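Local structure of UPF0098 protein CT_736 (Chlamydia trachomatis, 3N08) at residues W66-L71 and I84-G89; S43-V48 and Y113-D118; L62-I67 and L90-E95. The protein is of unknown function but belongs to the phosphatidylethanolamine-binding protein family, whose eukaryotic members include the Raf kinase inhibitor protein. One frame throughout, in Å; residues are numbered along the deposited sequence.

Interaction 1: residues W66-L71 and I84-G89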
ATOM      1  N   TRP B  66       8.134   8.362  16.708  1.00  7.06           N
ATOM      2  CA  TRP B  66       7.126   9.378  16.415  1.00  7.08           C
ATOM      3  C   TRP B  66       5.745   8.794  16.625  1.00  7.25           C
ATOM      4  O   TRP B  66       5.461   7.694  16.148  1.00  8.86           O
ATOM      5  CB  TRP B  66       7.261   9.855  14.964  1.00  9.78           C
ATOM      6  CG  TRP B  66       6.729  11.235  14.661  1.00  8.65           C
ATOM      7  CD1 TRP B  66       6.333  12.186  15.545  1.00  8.81           C
ATOM      8  CD2 TRP B  66       6.595  11.809  13.354  1.00  8.55           C
ATOM      9  NE1 TRP B  66       5.940  13.331  14.856  1.00  8.77           N
ATOM     10  CE2 TRP B  66       6.098  13.118  13.516  1.00  8.31           C
ATOM     11  CE3 TRP B  66       6.842  11.335  12.064  1.00  8.51           C
ATOM     12  CZ2 TRP B  66       5.832  13.968  12.421  1.00 10.26           C
ATOM     13  CZ3 TRP B  66       6.593  12.181  10.981  1.00  8.97           C
ATOM     14  CH2 TRP B  66       6.092  13.478  11.170  1.00 10.35           C
ATOM     15  N   ILE B  67       4.877   9.571  17.268  1.00  7.26           N
ATOM     16  CA  ILE B  67       3.466   9.291  17.353  1.00  7.38           C
ATOM     17  C   ILE B  67       2.695  10.535  16.934  1.00  8.37           C
ATOM     18  O   ILE B  67       2.909  11.632  17.483  1.00  8.47           O
ATOM     19  CB  ILE B  67       3.080   8.933  18.798  1.00 10.26           C
ATOM     20  CG1 ILE B  67       3.708   7.590  19.192  1.00 11.73           C
ATOM     21  CG2 ILE B  67       1.555   8.906  18.966  1.00 12.06           C
ATOM     22  CD1 ILE B  67       3.365   7.138  20.604  1.00 13.31           C
ATOM     23  N   VAL B  68       1.744  10.318  16.036  1.00  8.01           N
ATOM     24  CA  VAL B  68       0.812  11.372  15.638  1.00  8.44           C
ATOM     25  C   VAL B  68      -0.578  10.756  15.577  1.00  7.84           C
ATOM     26  O   VAL B  68      -0.759   9.699  15.006  1.00  9.09           O
ATOM     27  CB  VAL B  68       1.139  11.958  14.254  1.00  9.15           C
ATOM     28  CG1 VAL B  68       0.187  13.092  13.912  1.00 10.28           C
ATOM     29  CG2 VAL B  68       2.573  12.455  14.206  1.00  9.02           C
ATOM     30  N   TYR B  69      -1.577  11.415  16.155  1.00  8.32           N
ATOM     31  CA  TYR B  69      -2.923  10.912  16.023  1.00  8.43           C
ATOM     32  C   TYR B  69      -3.902  12.060  15.809  1.00  9.05           C
ATOM     33  O   TYR B  69      -3.561  13.230  15.977  1.00  8.99           O
ATOM     34  CB  TYR B  69      -3.319  10.018  17.217  1.00 10.58           C
ATOM     35  CG  TYR B  69      -3.615  10.742  18.509  1.00 11.15           C
ATOM     36  CD1 TYR B  69      -2.607  11.033  19.417  1.00 11.12           C
ATOM     37  CD2 TYR B  69      -4.919  11.094  18.828  1.00 13.84           C
ATOM     38  CE1 TYR B  69      -2.894  11.680  20.612  1.00 13.40           C
ATOM     39  CE2 TYR B  69      -5.207  11.733  20.001  1.00 15.43           C
ATOM     40  CZ  TYR B  69      -4.200  12.013  20.885  1.00 12.67           C
ATOM     41  OH  TYR B  69      -4.530  12.652  22.055  1.00 19.29           O
ATOM     42  N   ASN B  70      -5.130  11.704  15.434  1.00  9.45           N
ATOM     43  CA  ASN B  70      -6.146  12.673  15.073  1.00  9.35           C
ATOM     44  C   ASN B  70      -5.749  13.522  13.876  1.00  9.34           C
ATOM     45  O   ASN B  70      -6.180  14.661  13.751  1.00 11.64           O
ATOM     46  CB  ASN B  70      -6.582  13.512  16.275  1.00  9.93           C
ATOM     47  CG  ASN B  70      -7.619  12.806  17.131  1.00 11.30           C
ATOM     48  OD1 ASN B  70      -8.087  11.699  16.815  1.00 11.54           O
ATOM     49  ND2 ASN B  70      -7.989  13.448  18.225  1.00 12.44           N
ATOM     50  N   LEU B  71      -4.952  12.948  12.992  1.00  8.32           N
ATOM     51  CA  LEU B  71      -4.736  13.564  11.695  1.00  9.33           C
ATOM     52  C   LEU B  71      -6.017  13.558  10.888  1.00 11.01           C
ATOM     53  O   LEU B  71      -6.808  12.618  10.978  1.00 10.89           O
ATOM     54  CB  LEU B  71      -3.716  12.767  10.919  1.00 12.15           C
ATOM     55  CG  LEU B  71      -2.270  13.032  11.236  1.00 11.93           C
ATOM     56  CD1 LEU B  71      -1.447  11.847  10.755  1.00 13.81           C
ATOM     57  CD2 LEU B  71      -1.788  14.347  10.594  1.00 13.40           C
ATOM     58  N   ILE B  84       2.460  19.970  12.079  1.00 11.79           N
ATOM     59  CA  ILE B  84       1.552  18.852  12.207  1.00 11.34           C
ATOM     60  C   ILE B  84       0.241  19.367  12.796  1.00 12.01           C
ATOM     61  O   ILE B  84       0.191  19.790  13.954  1.00 13.22           O
ATOM     62  CB  ILE B  84       2.164  17.755  13.129  1.00 11.59           C
ATOM     63  CG1 ILE B  84       3.483  17.242  12.565  1.00 13.10           C
ATOM     64  CG2 ILE B  84       1.150  16.628  13.413  1.00 14.37           C
ATOM     65  CD1 ILE B  84       3.423  16.662  11.196  1.00 13.27           C
ATOM     66  N   PHE B  85      -0.829  19.362  11.991  1.00 12.19           N
ATOM     67  CA  PHE B  85      -2.137  19.829  12.441  1.00 11.81           C
ATOM     68  C   PHE B  85      -2.890  18.614  12.943  1.00 11.31           C
ATOM     69  O   PHE B  85      -3.818  18.102  12.291  1.00 11.74           O
ATOM     70  CB  PHE B  85      -2.850  20.591  11.306  1.00 13.39           C
ATOM     71  CG  PHE B  85      -2.095  21.809  10.859  1.00 12.70           C
ATOM     72  CD1 PHE B  85      -2.222  23.010  11.547  1.00 13.76           C
ATOM     73  CD2 PHE B  85      -1.251  21.760   9.764  1.00 13.14           C
ATOM     74  CE1 PHE B  85      -1.495  24.136  11.154  1.00 15.73           C
ATOM     75  CE2 PHE B  85      -0.526  22.892   9.362  1.00 13.17           C
ATOM     76  CZ  PHE B  85      -0.652  24.075  10.061  1.00 15.24           C
ATOM     77  N   ALA B  86      -2.432  18.134  14.099  1.00 11.08           N
ATOM     78  CA  ALA B  86      -2.903  16.903  14.726  1.00 12.04           C
ATOM     79  C   ALA B  86      -2.209  16.852  16.077  1.00 11.11           C
ATOM     80  O   ALA B  86      -1.511  17.786  16.458  1.00 13.36           O
ATOM     81  CB  ALA B  86      -2.525  15.688  13.875  1.00 11.70           C
ATOM     82  N   VAL B  87      -2.370  15.764  16.814  1.00 10.08           N
ATOM     83  CA  VAL B  87      -1.793  15.644  18.143  1.00 12.19           C
ATOM     84  C   VAL B  87      -0.539  14.798  18.049  1.00 10.67           C
ATOM     85  O   VAL B  87      -0.552  13.730  17.449  1.00 11.58           O
ATOM     86  CB  VAL B  87      -2.779  14.987  19.125  1.00 12.20           C
ATOM     87  CG1 VAL B  87      -2.205  14.985  20.520  1.00 13.55           C
ATOM     88  CG2 VAL B  87      -4.137  15.698  19.077  1.00 12.54           C
ATOM     89  N   GLN B  88       0.546  15.273  18.642  1.00 10.67           N
ATOM     90  CA  GLN B  88       1.756  14.457  18.735  1.00 11.29           C
ATOM     91  C   GLN B  88       1.871  13.829  20.104  1.00 10.66           C
ATOM     92  O   GLN B  88       1.573  14.441  21.137  1.00 12.64           O
ATOM     93  CB  GLN B  88       2.992  15.266  18.359  1.00 10.86           C
ATOM     94  CG  GLN B  88       2.938  15.693  16.892  1.00 14.45           C
ATOM     95  CD  GLN B  88       4.171  16.435  16.420  1.00 11.69           C
ATOM     96  OE1 GLN B  88       5.211  15.837  16.163  1.00 13.02           O
ATOM     97  NE2 GLN B  88       4.051  17.749  16.272  1.00 17.37           N
ATOM     98  N   GLY B  89       2.266  12.564  20.107  1.00 10.78           N
ATOM     99  CA  GLY B  89       2.433  11.805  21.331  1.00 12.10           C
ATOM    100  C   GLY B  89       3.891  11.754  21.725  1.00 11.27           C
ATOM    101  O   GLY B  89       4.733  12.461  21.155  1.00 11.90           O
TER
HETATM  102  O   HOH W   1       6.267  11.362  19.028  1.00 12.42           O
HETATM  103  O   HOH W   2      -6.396  17.142  12.833  1.00 11.35           O
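Tyr69 and Val87 form a hydrogen-bonded pair of a short antiparallel ladder, their side chains lying side by side and pointing the same way. Val87 CB sits over one face of the Tyr69 ring, offset toward its rim, in a CH-pi contact 3.8 Å from the ring centroid, while Val87 CG1 comes to 3.4 Å from Tyr69 CE1. Chi1 of 75° sets Tyr69 CG in the crowded position between the backbone N and the carbonyl carbon, from which the ring extends beside Val87.

Two backbone bonds join this pair, Tyr69 N to Val87 O and Val87 N to Tyr69 O; a third runs from Gly89 N to Ile67 O, 2.9 Å. Val68 and Gln88 between them are a non-hydrogen-bonded pair with side chains on the other face. There the Gln88 chain, extended to CD, brings its amide to the Trp66 indole, and OE1 lies in the ring plane, 2.9 Å from NE1, an almost straight bond (171° at the hydrogen) with the amide turned 68° from the ring. Ile84 CD1 meets Trp66 CZ2 tip to tip at 3.8 Å. Val68 CG1 packs against Ile84 CG2 (3.7 Å) and also touches Ala86 CB, which lies 3.6 Å from Leu71 CD2.

Waters bridge both ends, one linking Ile67 N to Gly89 O, the other Asn70 O to Phe85 O. Phe85, whose O holds the second water, centres an inverse gamma turn, and Asn70 and Leu71 form a G1 bulge facing Leu44. Tyr69 OH is hydrogen-bonded to the carbonyls of Glu124 and Ser122, which probably holds the far end of the ring.

Strand 87-88 is an outermost strand of the six-stranded mixed sheet; strand 43-50 flanks 63-71 on its other edge, and Leu132 of helix 129-136 packs on Ile67 and Tyr69.

Interaction 2: residues S43-V48 and Y113-D118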
ATOM      1  N   SER B  43     -10.320   9.814  11.180  1.00  9.50           N
ATOM      2  CA  SER B  43      -8.998  10.284  11.569  1.00  9.15           C
ATOM      3  C   SER B  43      -7.958   9.270  11.143  1.00  9.06           C
ATOM      4  O   SER B  43      -8.290   8.110  10.853  1.00  9.63           O
ATOM      5  CB  SER B  43      -8.922  10.503  13.087  1.00 10.01           C
ATOM      6  OG  SER B  43      -8.996   9.281  13.818  1.00 11.09           O
ATOM      7  N   LEU B  44      -6.710   9.733  11.144  1.00  9.76           N
ATOM      8  CA  LEU B  44      -5.544   8.888  10.900  1.00  8.19           C
ATOM      9  C   LEU B  44      -4.577   8.961  12.067  1.00  7.82           C
ATOM     10  O   LEU B  44      -4.471   9.964  12.764  1.00  8.42           O
ATOM     11  CB  LEU B  44      -4.808   9.333   9.630  1.00 10.21           C
ATOM     12  CG  LEU B  44      -5.517   9.153   8.284  1.00 11.20           C
ATOM     13  CD1 LEU B  44      -4.789   9.889   7.157  1.00 13.09           C
ATOM     14  CD2 LEU B  44      -5.635   7.663   7.968  1.00 21.85           C
ATOM     15  N   VAL B  45      -3.849   7.867  12.228  1.00  7.96           N
ATOM     16  CA  VAL B  45      -2.798   7.709  13.221  1.00  7.96           C
ATOM     17  C   VAL B  45      -1.511   7.264  12.537  1.00  6.83           C
ATOM     18  O   VAL B  45      -1.554   6.438  11.612  1.00  7.51           O
ATOM     19  CB  VAL B  45      -3.194   6.632  14.241  1.00  9.37           C
ATOM     20  CG1 VAL B  45      -2.079   6.379  15.248  1.00  9.67           C
ATOM     21  CG2 VAL B  45      -4.509   7.019  14.919  1.00 12.27           C
ATOM     22  N   LEU B  46      -0.387   7.796  13.000  1.00  7.24           N
ATOM     23  CA  LEU B  46       0.946   7.391  12.539  1.00  7.54           C
ATOM     24  C   LEU B  46       1.815   6.988  13.724  1.00  7.70           C
ATOM     25  O   LEU B  46       1.904   7.731  14.692  1.00  7.79           O
ATOM     26  CB  LEU B  46       1.571   8.555  11.771  1.00  8.66           C
ATOM     27  CG  LEU B  46       3.016   8.329  11.313  1.00  9.00           C
ATOM     28  CD1 LEU B  46       3.123   7.319  10.223  1.00 11.42           C
ATOM     29  CD2 LEU B  46       3.687   9.621  10.881  1.00 11.51           C
ATOM     30  N   ILE B  47       2.438   5.811  13.646  1.00  7.11           N
ATOM     31  CA  ILE B  47       3.394   5.371  14.665  1.00  8.46           C
ATOM     32  C   ILE B  47       4.669   4.965  13.930  1.00  7.11           C
ATOM     33  O   ILE B  47       4.613   4.149  13.021  1.00  8.72           O
ATOM     34  CB  ILE B  47       2.855   4.209  15.507  1.00 10.13           C
ATOM     35  CG1 ILE B  47       1.573   4.617  16.213  1.00 10.29           C
ATOM     36  CG2 ILE B  47       3.921   3.724  16.508  1.00 11.77           C
ATOM     37  CD1 ILE B  47       0.889   3.490  16.960  1.00 13.41           C
ATOM     38  N   VAL B  48       5.814   5.518  14.337  1.00  8.29           N
ATOM     39  CA  VAL B  48       7.090   5.174  13.724  1.00  8.01           C
ATOM     40  C   VAL B  48       7.958   4.568  14.796  1.00  7.83           C
ATOM     41  O   VAL B  48       8.135   5.149  15.876  1.00  8.33           O
ATOM     42  CB  VAL B  48       7.784   6.407  13.131  1.00  7.57           C
ATOM     43  CG1 VAL B  48       9.076   6.055  12.439  1.00 10.60           C
ATOM     44  CG2 VAL B  48       6.843   7.154  12.193  1.00  9.69           C
ATOM     45  N   TYR B 113       3.814   3.071  10.532  1.00  6.89           N
ATOM     46  CA  TYR B 113       2.516   2.419  10.495  1.00  8.91           C
ATOM     47  C   TYR B 113       1.440   3.483  10.461  1.00  7.66           C
ATOM     48  O   TYR B 113       1.428   4.368  11.307  1.00  8.82           O
ATOM     49  CB  TYR B 113       2.319   1.558  11.746  1.00  9.58           C
ATOM     50  CG  TYR B 113       3.305   0.426  11.865  1.00  9.91           C
ATOM     51  CD1 TYR B 113       3.272  -0.630  10.979  1.00 13.27           C
ATOM     52  CD2 TYR B 113       4.276   0.418  12.841  1.00 12.87           C
ATOM     53  CE1 TYR B 113       4.180  -1.695  11.084  1.00 14.21           C
ATOM     54  CE2 TYR B 113       5.167  -0.641  12.961  1.00 13.73           C
ATOM     55  CZ  TYR B 113       5.112  -1.672  12.071  1.00 12.30           C
ATOM     56  OH  TYR B 113       6.028  -2.715  12.202  1.00 13.93           O
ATOM     57  N   ALA B 114       0.517   3.360   9.517  1.00  7.25           N
ATOM     58  CA  ALA B 114      -0.641   4.223   9.474  1.00  7.17           C
ATOM     59  C   ALA B 114      -1.891   3.419   9.809  1.00  7.85           C
ATOM     60  O   ALA B 114      -2.038   2.249   9.410  1.00  8.62           O
ATOM     61  CB  ALA B 114      -0.790   4.857   8.103  1.00 11.09           C
ATOM     62  N   TYR B 115      -2.803   4.054  10.519  1.00  7.87           N
ATOM     63  CA  TYR B 115      -4.076   3.460  10.889  1.00  8.49           C
ATOM     64  C   TYR B 115      -5.177   4.455  10.551  1.00  8.00           C
ATOM     65  O   TYR B 115      -5.106   5.592  10.969  1.00  9.53           O
ATOM     66  CB  TYR B 115      -4.123   3.148  12.402  1.00 10.47           C
ATOM     67  CG  TYR B 115      -2.940   2.362  12.927  1.00 10.88           C
ATOM     68  CD1 TYR B 115      -1.768   3.007  13.267  1.00 10.69           C
ATOM     69  CD2 TYR B 115      -2.995   0.992  13.105  1.00 16.93           C
ATOM     70  CE1 TYR B 115      -0.678   2.313  13.761  1.00 13.54           C
ATOM     71  CE2 TYR B 115      -1.887   0.292  13.609  1.00 17.36           C
ATOM     72  CZ  TYR B 115      -0.744   0.970  13.929  1.00 17.02           C
ATOM     73  OH  TYR B 115       0.362   0.305  14.434  1.00 20.70           O
ATOM     74  N   ALA B 116      -6.215   3.992   9.860  1.00  8.56           N
ATOM     75  CA  ALA B 116      -7.421   4.782   9.654  1.00  9.20           C
ATOM     76  C   ALA B 116      -8.438   4.342  10.693  1.00  9.74           C
ATOM     77  O   ALA B 116      -8.707   3.144  10.847  1.00 10.47           O
ATOM     78  CB  ALA B 116      -7.986   4.557   8.249  1.00 10.81           C
ATOM     79  N   LEU B 117      -9.004   5.316  11.396  1.00  9.98           N
ATOM     80  CA  LEU B 117     -10.020   5.056  12.426  1.00 11.29           C
ATOM     81  C   LEU B 117     -11.380   5.599  12.007  1.00  9.34           C
ATOM     82  O   LEU B 117     -11.455   6.605  11.291  1.00 11.97           O
ATOM     83  CB  LEU B 117      -9.640   5.729  13.745  1.00  9.82           C
ATOM     84  CG  LEU B 117      -8.238   5.566  14.297  1.00 11.33           C
ATOM     85  CD1 LEU B 117      -8.189   6.188  15.688  1.00 11.40           C
ATOM     86  CD2 LEU B 117      -7.850   4.112  14.362  1.00 12.35           C
ATOM     87  N   ASP B 118     -12.443   4.965  12.490  1.00 12.52           N
ATOM     88  CA  ASP B 118     -13.795   5.478  12.261  1.00 13.23           C
ATOM     89  C   ASP B 118     -14.294   6.404  13.373  1.00 16.04           C
ATOM     90  O   ASP B 118     -15.505   6.629  13.505  1.00 15.57           O
ATOM     91  CB  ASP B 118     -14.768   4.320  12.067  1.00 19.85           C
ATOM     92  CG  ASP B 118     -14.827   3.402  13.272  1.00 15.71           C
ATOM     93  OD1 ASP B 118     -14.311   3.722  14.364  1.00 23.35           O
ATOM     94  OD2 ASP B 118     -15.475   2.335  13.137  1.00 36.24           O
TER
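Val45 and Tyr115 exchange both backbone bonds, Val45 N to Tyr115 O and Tyr115 N to Val45 O, each 2.9 Å long. Ile47 and Tyr113 do the same on one side of them. On the other, Leu117 N gives a nearly linear bond to Ser43 O (2.9 Å, 177° at the hydrogen), but the return bond from Ser43 N to Leu117 O is weak at 3.4 Å. Three carbonyls also receive a CA-H, the shortest such contact being Ala114 CA to Val45 O at 3.2 Å.

This is the antiparallel pairing of two inner strands of the six-stranded sheet of the PEBP fold, and the backbone N-H and C=O groups of the residues between these pairs face the next strands. The backbones of Leu44 and Leu46 bond to strand 63-71, as does that of Val48 beyond the last pair, while Ala114 pairs with Ala144 and its O also receives Thr143 OG1. Ser43 OG, placed between the backbone N and the carbonyl carbon (chi1 68°), is hydrogen-bonded to Val119 O.

On the face carrying the odd-numbered residues, Tyr115 presents its ring edge to Val45 O. Its CE1 lies 3.8 Å from Ile47 CD1, and Val45 CG2 reaches Leu117 CD1 at 3.9 Å. Leu132 and Met136 of helix 129-136 pack on this face. Leu44 CD2 meets Ala116 CB on the other, beside Met4.

Interaction 3: residues L62-I67 and L90-E95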
ATOM      1  N   LEU B  62      12.258  -2.198  21.265  1.00 10.80           N
ATOM      2  CA  LEU B  62      11.444  -1.345  20.400  1.00 10.69           C
ATOM      3  C   LEU B  62      11.481   0.094  20.857  1.00 13.38           C
ATOM      4  O   LEU B  62      11.046   0.407  21.951  1.00 14.57           O
ATOM      5  CB  LEU B  62       9.999  -1.850  20.380  1.00 12.71           C
ATOM      6  CG  LEU B  62       9.079  -1.286  19.283  1.00 14.91           C
ATOM      7  CD1 LEU B  62       9.619  -1.611  17.885  1.00 15.58           C
ATOM      8  CD2 LEU B  62       7.663  -1.851  19.415  1.00 22.34           C
ATOM      9  N   TRP B  63      11.995   0.963  19.997  1.00  9.58           N
ATOM     10  CA  TRP B  63      12.056   2.394  20.287  1.00 10.78           C
ATOM     11  C   TRP B  63      11.086   3.177  19.392  1.00  8.65           C
ATOM     12  O   TRP B  63      11.163   3.076  18.156  1.00  9.11           O
ATOM     13  CB  TRP B  63      13.478   2.897  20.075  1.00 10.88           C
ATOM     14  CG  TRP B  63      13.753   4.199  20.757  1.00 10.97           C
ATOM     15  CD1 TRP B  63      13.487   5.452  20.299  1.00 12.10           C
ATOM     16  CD2 TRP B  63      14.374   4.350  22.028  1.00 15.48           C
ATOM     17  NE1 TRP B  63      13.883   6.390  21.241  1.00 13.06           N
ATOM     18  CE2 TRP B  63      14.451   5.727  22.299  1.00 13.67           C
ATOM     19  CE3 TRP B  63      14.883   3.443  22.964  1.00 13.53           C
ATOM     20  CZ2 TRP B  63      15.000   6.223  23.478  1.00 12.55           C
ATOM     21  CZ3 TRP B  63      15.423   3.932  24.128  1.00 16.88           C
ATOM     22  CH2 TRP B  63      15.485   5.314  24.374  1.00 15.76           C
ATOM     23  N   ILE B  64      10.178   3.914  20.011  1.00  7.67           N
ATOM     24  CA  ILE B  64       9.193   4.707  19.271  1.00  8.49           C
ATOM     25  C   ILE B  64       9.797   6.059  18.939  1.00  9.12           C
ATOM     26  O   ILE B  64      10.252   6.798  19.838  1.00  9.49           O
ATOM     27  CB  ILE B  64       7.911   4.908  20.109  1.00  8.44           C
ATOM     28  CG1 ILE B  64       7.277   3.579  20.514  1.00 17.18           C
ATOM     29  CG2 ILE B  64       6.938   5.788  19.341  1.00 11.72           C
ATOM     30  CD1 ILE B  64       7.195   2.538  19.455  1.00 25.72           C
ATOM     31  N   HIS B  65       9.850   6.348  17.653  1.00  7.77           N
ATOM     32  CA  HIS B  65      10.417   7.583  17.153  1.00  8.09           C
ATOM     33  C   HIS B  65       9.401   8.701  16.908  1.00  8.02           C
ATOM     34  O   HIS B  65       9.784   9.849  16.872  1.00  9.74           O
ATOM     35  CB  HIS B  65      11.243   7.313  15.876  1.00  8.91           C
ATOM     36  CG  HIS B  65      12.576   6.705  16.164  1.00  8.01           C
ATOM     37  ND1 HIS B  65      13.743   7.435  16.139  1.00 10.90           N
ATOM     38  CD2 HIS B  65      12.917   5.479  16.623  1.00  9.51           C
ATOM     39  CE1 HIS B  65      14.757   6.671  16.505  1.00 11.86           C
ATOM     40  NE2 HIS B  65      14.281   5.479  16.806  1.00 11.19           N
ATOM     41  N   TRP B  66       8.134   8.362  16.708  1.00  7.06           N
ATOM     42  CA  TRP B  66       7.126   9.378  16.415  1.00  7.08           C
ATOM     43  C   TRP B  66       5.745   8.794  16.625  1.00  7.25           C
ATOM     44  O   TRP B  66       5.461   7.694  16.148  1.00  8.86           O
ATOM     45  CB  TRP B  66       7.261   9.855  14.964  1.00  9.78           C
ATOM     46  CG  TRP B  66       6.729  11.235  14.661  1.00  8.65           C
ATOM     47  CD1 TRP B  66       6.333  12.186  15.545  1.00  8.81           C
ATOM     48  CD2 TRP B  66       6.595  11.809  13.354  1.00  8.55           C
ATOM     49  NE1 TRP B  66       5.940  13.331  14.856  1.00  8.77           N
ATOM     50  CE2 TRP B  66       6.098  13.118  13.516  1.00  8.31           C
ATOM     51  CE3 TRP B  66       6.842  11.335  12.064  1.00  8.51           C
ATOM     52  CZ2 TRP B  66       5.832  13.968  12.421  1.00 10.26           C
ATOM     53  CZ3 TRP B  66       6.593  12.181  10.981  1.00  8.97           C
ATOM     54  CH2 TRP B  66       6.092  13.478  11.170  1.00 10.35           C
ATOM     55  N   ILE B  67       4.877   9.571  17.268  1.00  7.26           N
ATOM     56  CA  ILE B  67       3.466   9.291  17.353  1.00  7.38           C
ATOM     57  C   ILE B  67       2.695  10.535  16.934  1.00  8.37           C
ATOM     58  O   ILE B  67       2.909  11.632  17.483  1.00  8.47           O
ATOM     59  CB  ILE B  67       3.080   8.933  18.798  1.00 10.26           C
ATOM     60  CG1 ILE B  67       3.708   7.590  19.192  1.00 11.73           C
ATOM     61  CG2 ILE B  67       1.555   8.906  18.966  1.00 12.06           C
ATOM     62  CD1 ILE B  67       3.365   7.138  20.604  1.00 13.31           C
ATOM     63  N   LEU B  90       4.177  10.918  22.715  1.00 12.56           N
ATOM     64  CA  LEU B  90       5.513  10.802  23.255  1.00 10.86           C
ATOM     65  C   LEU B  90       6.307   9.730  22.578  1.00 11.57           C
ATOM     66  O   LEU B  90       5.821   8.630  22.354  1.00 12.89           O
ATOM     67  CB  LEU B  90       5.437  10.478  24.739  1.00 15.21           C
ATOM     68  CG  LEU B  90       4.718  11.525  25.585  1.00 17.10           C
ATOM     69  CD1 LEU B  90       4.728  11.060  27.034  1.00 21.44           C
ATOM     70  CD2 LEU B  90       5.323  12.914  25.461  1.00 22.24           C
ATOM     71  N   ASN B  91       7.550  10.050  22.260  1.00 10.12           N
ATOM     72  CA  ASN B  91       8.476   9.051  21.783  1.00  9.40           C
ATOM     73  C   ASN B  91       9.102   8.338  22.991  1.00 10.42           C
ATOM     74  O   ASN B  91       8.800   8.651  24.137  1.00 11.61           O
ATOM     75  CB  ASN B  91       9.498   9.697  20.848  1.00 12.48           C
ATOM     76  CG  ASN B  91      10.327  10.758  21.538  1.00 12.01           C
ATOM     77  OD1 ASN B  91      10.764  10.577  22.679  1.00 12.89           O
ATOM     78  ND2 ASN B  91      10.565  11.876  20.845  1.00 12.50           N
ATOM     79  N   THR B  92       9.973   7.373  22.748  1.00  9.82           N
ATOM     80  CA  THR B  92      10.486   6.538  23.844  1.00 10.27           C
ATOM     81  C   THR B  92      11.464   7.307  24.718  1.00 13.38           C
ATOM     82  O   THR B  92      11.719   6.921  25.874  1.00 15.04           O
ATOM     83  CB  THR B  92      11.072   5.229  23.278  1.00  9.59           C
ATOM     84  OG1 THR B  92      10.011   4.493  22.688  1.00 10.41           O
ATOM     85  CG2 THR B  92      11.720   4.389  24.381  1.00 12.62           C
ATOM     86  N   ALA B  93      12.023   8.387  24.200  1.00 12.35           N
ATOM     87  CA  ALA B  93      12.820   9.269  25.037  1.00 14.45           C
ATOM     88  C   ALA B  93      11.965  10.044  26.040  1.00 15.14           C
ATOM     89  O   ALA B  93      12.503  10.726  26.913  1.00 18.96           O
ATOM     90  CB  ALA B  93      13.618  10.215  24.175  1.00 17.06           C
ATOM     91  N   GLY B  94      10.650   9.956  25.929  1.00 15.32           N
ATOM     92  CA  GLY B  94       9.765  10.609  26.863  1.00 15.90           C
ATOM     93  C   GLY B  94       9.464  12.047  26.498  1.00 15.99           C
ATOM     94  O   GLY B  94       8.942  12.797  27.339  1.00 16.42           O
ATOM     95  N   GLU B  95       9.758  12.432  25.251  1.00 13.97           N
ATOM     96  CA  GLU B  95       9.479  13.777  24.771  1.00 12.63           C
ATOM     97  C   GLU B  95       8.459  13.723  23.643  1.00 11.55           C
ATOM     98  O   GLU B  95       8.250  12.695  23.020  1.00 12.17           O
ATOM     99  CB  GLU B  95      10.767  14.448  24.276  1.00 16.38           C
ATOM    100  CG  GLU B  95      11.853  14.624  25.353  1.00 17.74           C
ATOM    101  CD  GLU B  95      11.416  15.469  26.559  1.00 15.34           C
ATOM    102  OE1 GLU B  95      10.761  16.521  26.365  1.00 16.75           O
ATOM    103  OE2 GLU B  95      11.784  15.108  27.711  1.00 19.07           O
TER
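Thr92 grips Ile64 by two hydrogen bonds. Its OG1 accepts from Ile64 N at 2.7 Å (162° at the hydrogen), and its own N donates to Ile64 O at 3.0 Å. With OG1 beside its backbone N and anti to the carbonyl carbon (chi1 -65°), the hydroxyl stands next to the amide, so one residue satisfies both backbone polar atoms of Ile64.

The same torsion leaves CG2 for the aromatic contact. The methyl sits over the centre of the six-membered ring of Trp63, 3.5 Å from its centroid and only 8° off the normal, a CH-pi interaction; Thr92 CB lies over the five-membered ring of the same indole.

Segment 90-95 is a loop that continues from the edge strand 87-88 and folds into a type I turn from Asn91 to Gly94, closed by Gly94 N to Asn91 O. Asn91 N bonds to Glu95 O, and Asn91 OD1 takes a weak bond from Glu95 N, while ND2 reaches Gly97 O. Across from it, His65 and Trp66 make a classic beta bulge facing Val48. His65 points away from the loop, its ND1 bonded to Cys99 O and its ring edge-to-face with Tyr110; in PEBP relatives the equivalent histidine and tyrosine line the anion-binding pocket, and probably do so here.

Carbon also packs closely on carbonyl oxygen: Asn91 CB lies 3.2 Å from Ile64 O, and Ile67 CD1, anti to CA, comes to 3.4 Å from Leu90 O.

Strand 63-71 ties the three contacts together. Interactions 1 and 3 use successive parts of it, sharing Trp66 and Ile67, and their centres lie 13 Å apart; Gly89 and Leu90 lead from the edge strand 87-88 into the turn at 91-94. Interaction 2 pairs the next two strands, 43-50 and 108-117, its centre 9 Å from that of interaction 1: Leu46 N is 2.8 Å from Val68 O, a probable hydrogen bond to interaction 1, and Val48 O is 2.7 Å from His65 N, probably bonded to interaction 3. The order is thus 108-117, 43-50, 63-71, 87-88. The probable ligand pocket, judged from relatives, would lie by His65, nearer interaction 3 than the other two.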